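Side-chain contact in putative secreted protein (PDB 2QF9), which is of unknown function but is probably secreted and belongs to the DUF305 family, which is related to the ferritin-like proteins: residues G94-D98 and A99-K103. Residues are numbered along the deposited sequence; the frame is centred on the assembly and turned at random.
Sequences GMATD and AEMKK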
ATOM      1  N   GLY A  94     -18.435 -10.313   0.864  1.00 14.35           N
ATOM      2  CA  GLY A  94     -17.129 -10.953   0.675  1.00 14.20           C
ATOM      3  C   GLY A  94     -16.100 -10.755   1.778  1.00 14.11           C
ATOM      4  O   GLY A  94     -15.024 -11.373   1.733  1.00 13.10           O
HETATM    5  N   MSE A  95     -16.420  -9.909   2.769  1.00 14.02           N
HETATM    6  CA  MSE A  95     -15.514  -9.703   3.912  1.00 14.04           C
HETATM    7  C   MSE A  95     -15.308 -11.006   4.670  1.00 13.90           C
HETATM    8  O   MSE A  95     -16.267 -11.758   4.911  1.00 14.72           O
HETATM    9  CB  MSE A  95     -16.035  -8.651   4.905  1.00 14.43           C
HETATM   10  CG  MSE A  95     -16.013  -7.243   4.412  1.00 17.01           C
HETATM   11 SE   MSE A  95     -14.176  -6.615   4.288  1.00 21.53          SE
HETATM   12  CE  MSE A  95     -13.634  -6.426   6.106  1.00 18.70           C
ATOM     13  N   ALA A  96     -14.062 -11.286   5.030  1.00 12.89           N
ATOM     14  CA  ALA A  96     -13.761 -12.462   5.866  1.00 12.84           C
ATOM     15  C   ALA A  96     -14.105 -12.175   7.329  1.00 12.84           C
ATOM     16  O   ALA A  96     -13.987 -11.045   7.804  1.00 12.89           O
ATOM     17  CB  ALA A  96     -12.279 -12.880   5.723  1.00 12.05           C
ATOM     18  N   THR A  97     -14.562 -13.200   8.044  1.00 12.78           N
ATOM     19  CA  THR A  97     -14.831 -13.020   9.474  1.00 12.01           C
ATOM     20  C   THR A  97     -13.520 -13.036  10.277  1.00 12.57           C
ATOM     21  O   THR A  97     -12.483 -13.544   9.817  1.00 12.69           O
ATOM     22  CB  THR A  97     -15.714 -14.156  10.006  1.00 12.53           C
ATOM     23  OG1 THR A  97     -14.933 -15.367  10.033  1.00 11.31           O
ATOM     24  CG2 THR A  97     -16.949 -14.317   9.120  1.00 12.44           C
ATOM     25  N   ASP A  98     -13.576 -12.504  11.501  1.00 12.71           N
ATOM     26  CA  ASP A  98     -12.425 -12.575  12.394  1.00 12.70           C
ATOM     27  C   ASP A  98     -11.929 -14.004  12.566  1.00 12.55           C
ATOM     28  O   ASP A  98     -10.719 -14.234  12.619  1.00 12.10           O
ATOM     29  CB  ASP A  98     -12.759 -11.959  13.757  1.00 13.60           C
ATOM     30  CG  ASP A  98     -12.965 -10.449  13.684  1.00 15.15           C
ATOM     31  OD1 ASP A  98     -12.377  -9.797  12.791  1.00 19.16           O
ATOM     32  OD2 ASP A  98     -13.733  -9.921  14.509  1.00 18.59           O
ATOM     33  N   ALA A  99     -12.863 -14.962  12.649  1.00 12.57           N
ATOM     34  CA  ALA A  99     -12.492 -16.377  12.850  1.00 11.95           C
ATOM     35  C   ALA A  99     -11.754 -16.934  11.622  1.00 11.58           C
ATOM     36  O   ALA A  99     -10.835 -17.747  11.745  1.00 10.78           O
ATOM     37  CB  ALA A  99     -13.740 -17.234  13.159  1.00 12.94           C
ATOM     38  N   GLU A 100     -12.194 -16.504  10.443  1.00 11.33           N
ATOM     39  CA  GLU A 100     -11.539 -16.902   9.179  1.00 11.99           C
ATOM     40  C   GLU A 100     -10.116 -16.338   9.109  1.00 12.03           C
ATOM     41  O   GLU A 100      -9.167 -17.022   8.699  1.00 11.37           O
ATOM     42  CB  GLU A 100     -12.376 -16.412   7.988  1.00 11.72           C
ATOM     43  CG  GLU A 100     -13.607 -17.309   7.756  1.00 12.57           C
ATOM     44  CD  GLU A 100     -14.564 -16.780   6.698  1.00 14.31           C
ATOM     45  OE1 GLU A 100     -14.591 -15.562   6.425  1.00 13.35           O
ATOM     46  OE2 GLU A 100     -15.322 -17.609   6.154  1.00 16.72           O
HETATM   47  N   MSE A 101      -9.963 -15.075   9.501  1.00 11.45           N
HETATM   48  CA  MSE A 101      -8.629 -14.445   9.520  1.00 12.76           C
HETATM   49  C   MSE A 101      -7.698 -15.151  10.510  1.00 12.51           C
HETATM   50  O   MSE A 101      -6.529 -15.380  10.212  1.00 12.92           O
HETATM   51  CB  MSE A 101      -8.727 -12.952   9.844  1.00 12.45           C
HETATM   52  CG  MSE A 101      -9.531 -12.151   8.837  1.00 13.42           C
HETATM   53 SE   MSE A 101      -8.675 -12.088   7.059  1.00 15.24          SE
HETATM   54  CE  MSE A 101      -7.265 -10.774   7.487  1.00 16.29           C
ATOM     55  N   LYS A 102      -8.222 -15.500  11.679  1.00 13.65           N
ATOM     56  CA  LYS A 102      -7.461 -16.258  12.663  1.00 14.55           C
ATOM     57  C   LYS A 102      -7.045 -17.625  12.104  1.00 13.47           C
ATOM     58  O   LYS A 102      -5.879 -18.020  12.232  1.00 13.52           O
ATOM     59  CB  LYS A 102      -8.271 -16.435  13.946  1.00 14.56           C
ATOM     60  CG  LYS A 102      -7.555 -17.289  15.002  1.00 17.49           C
ATOM     61  CD  LYS A 102      -8.440 -17.541  16.218  1.00 18.48           C
ATOM     62  CE  LYS A 102      -7.618 -18.156  17.337  1.00 24.66           C
ATOM     63  NZ  LYS A 102      -7.288 -19.563  17.006  1.00 28.59           N
ATOM     64  N   LYS A 103      -7.995 -18.331  11.480  1.00 13.10           N
ATOM     65  CA  LYS A 103      -7.739 -19.666  10.955  1.00 13.12           C
ATOM     66  C   LYS A 103      -6.611 -19.601   9.938  1.00 12.58           C
ATOM     67  O   LYS A 103      -5.683 -20.408   9.989  1.00 13.11           O
ATOM     68  CB  LYS A 103      -8.996 -20.284  10.331  1.00 13.79           C
ATOM     69  CG  LYS A 103      -8.777 -21.683   9.812  1.00 15.84           C
ATOM     70  CD  LYS A 103     -10.074 -22.270   9.287  1.00 20.71           C
ATOM     71  CE  LYS A 103      -9.810 -23.293   8.182  1.00 25.32           C
ATOM     72  NZ  LYS A 103      -9.171 -24.534   8.678  1.00 30.18           N
TER
HETATM   73  O   HOH W   1     -17.063 -14.392   5.523  1.00 29.50           O
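The Glu100 carboxylate has Thr97 over one face, with OG1 3.6 Å from CD and the methyl CG2 over the same face, while Ala96 CA lies 3.3 Å from OE1, at the edge. Two donors reach that oxygen: Thr97 N arrives from the anti side at 2.9 Å, 31° out of the carboxylate plane, and a water linked to Met95 O donates the second bond. The return bond runs from Glu100 N to Thr97 OG1 at 3.0 Å, so the pair completes a capping box, a classic way to begin a helix, here 98-106. With chi1 at 71°, Thr97 OG1 sits between its own N and carbonyl carbon, where Glu100 N can reach it. The backbone hydrogen bonds Met101 N to Thr97 O (3.0 Å) and Lys102 N to Asp98 O carry the cap into the helix. Alongside, Met101 SE touches Ala96 CB at 3.9 Å, near helix 8-31, whose Gln22 accepts from Ala96 N; Glu100 also packs on Tyr115 and Leu119 of helix 109-137. An alanine here in place of Glu100 would probably leave Thr97 N and the water without their acceptor and open the box on one side. The bonds at OE1 tie the incoming loop to the first turn, and the carboxylate's negative charge is likely to interact favourably with the helix dipole.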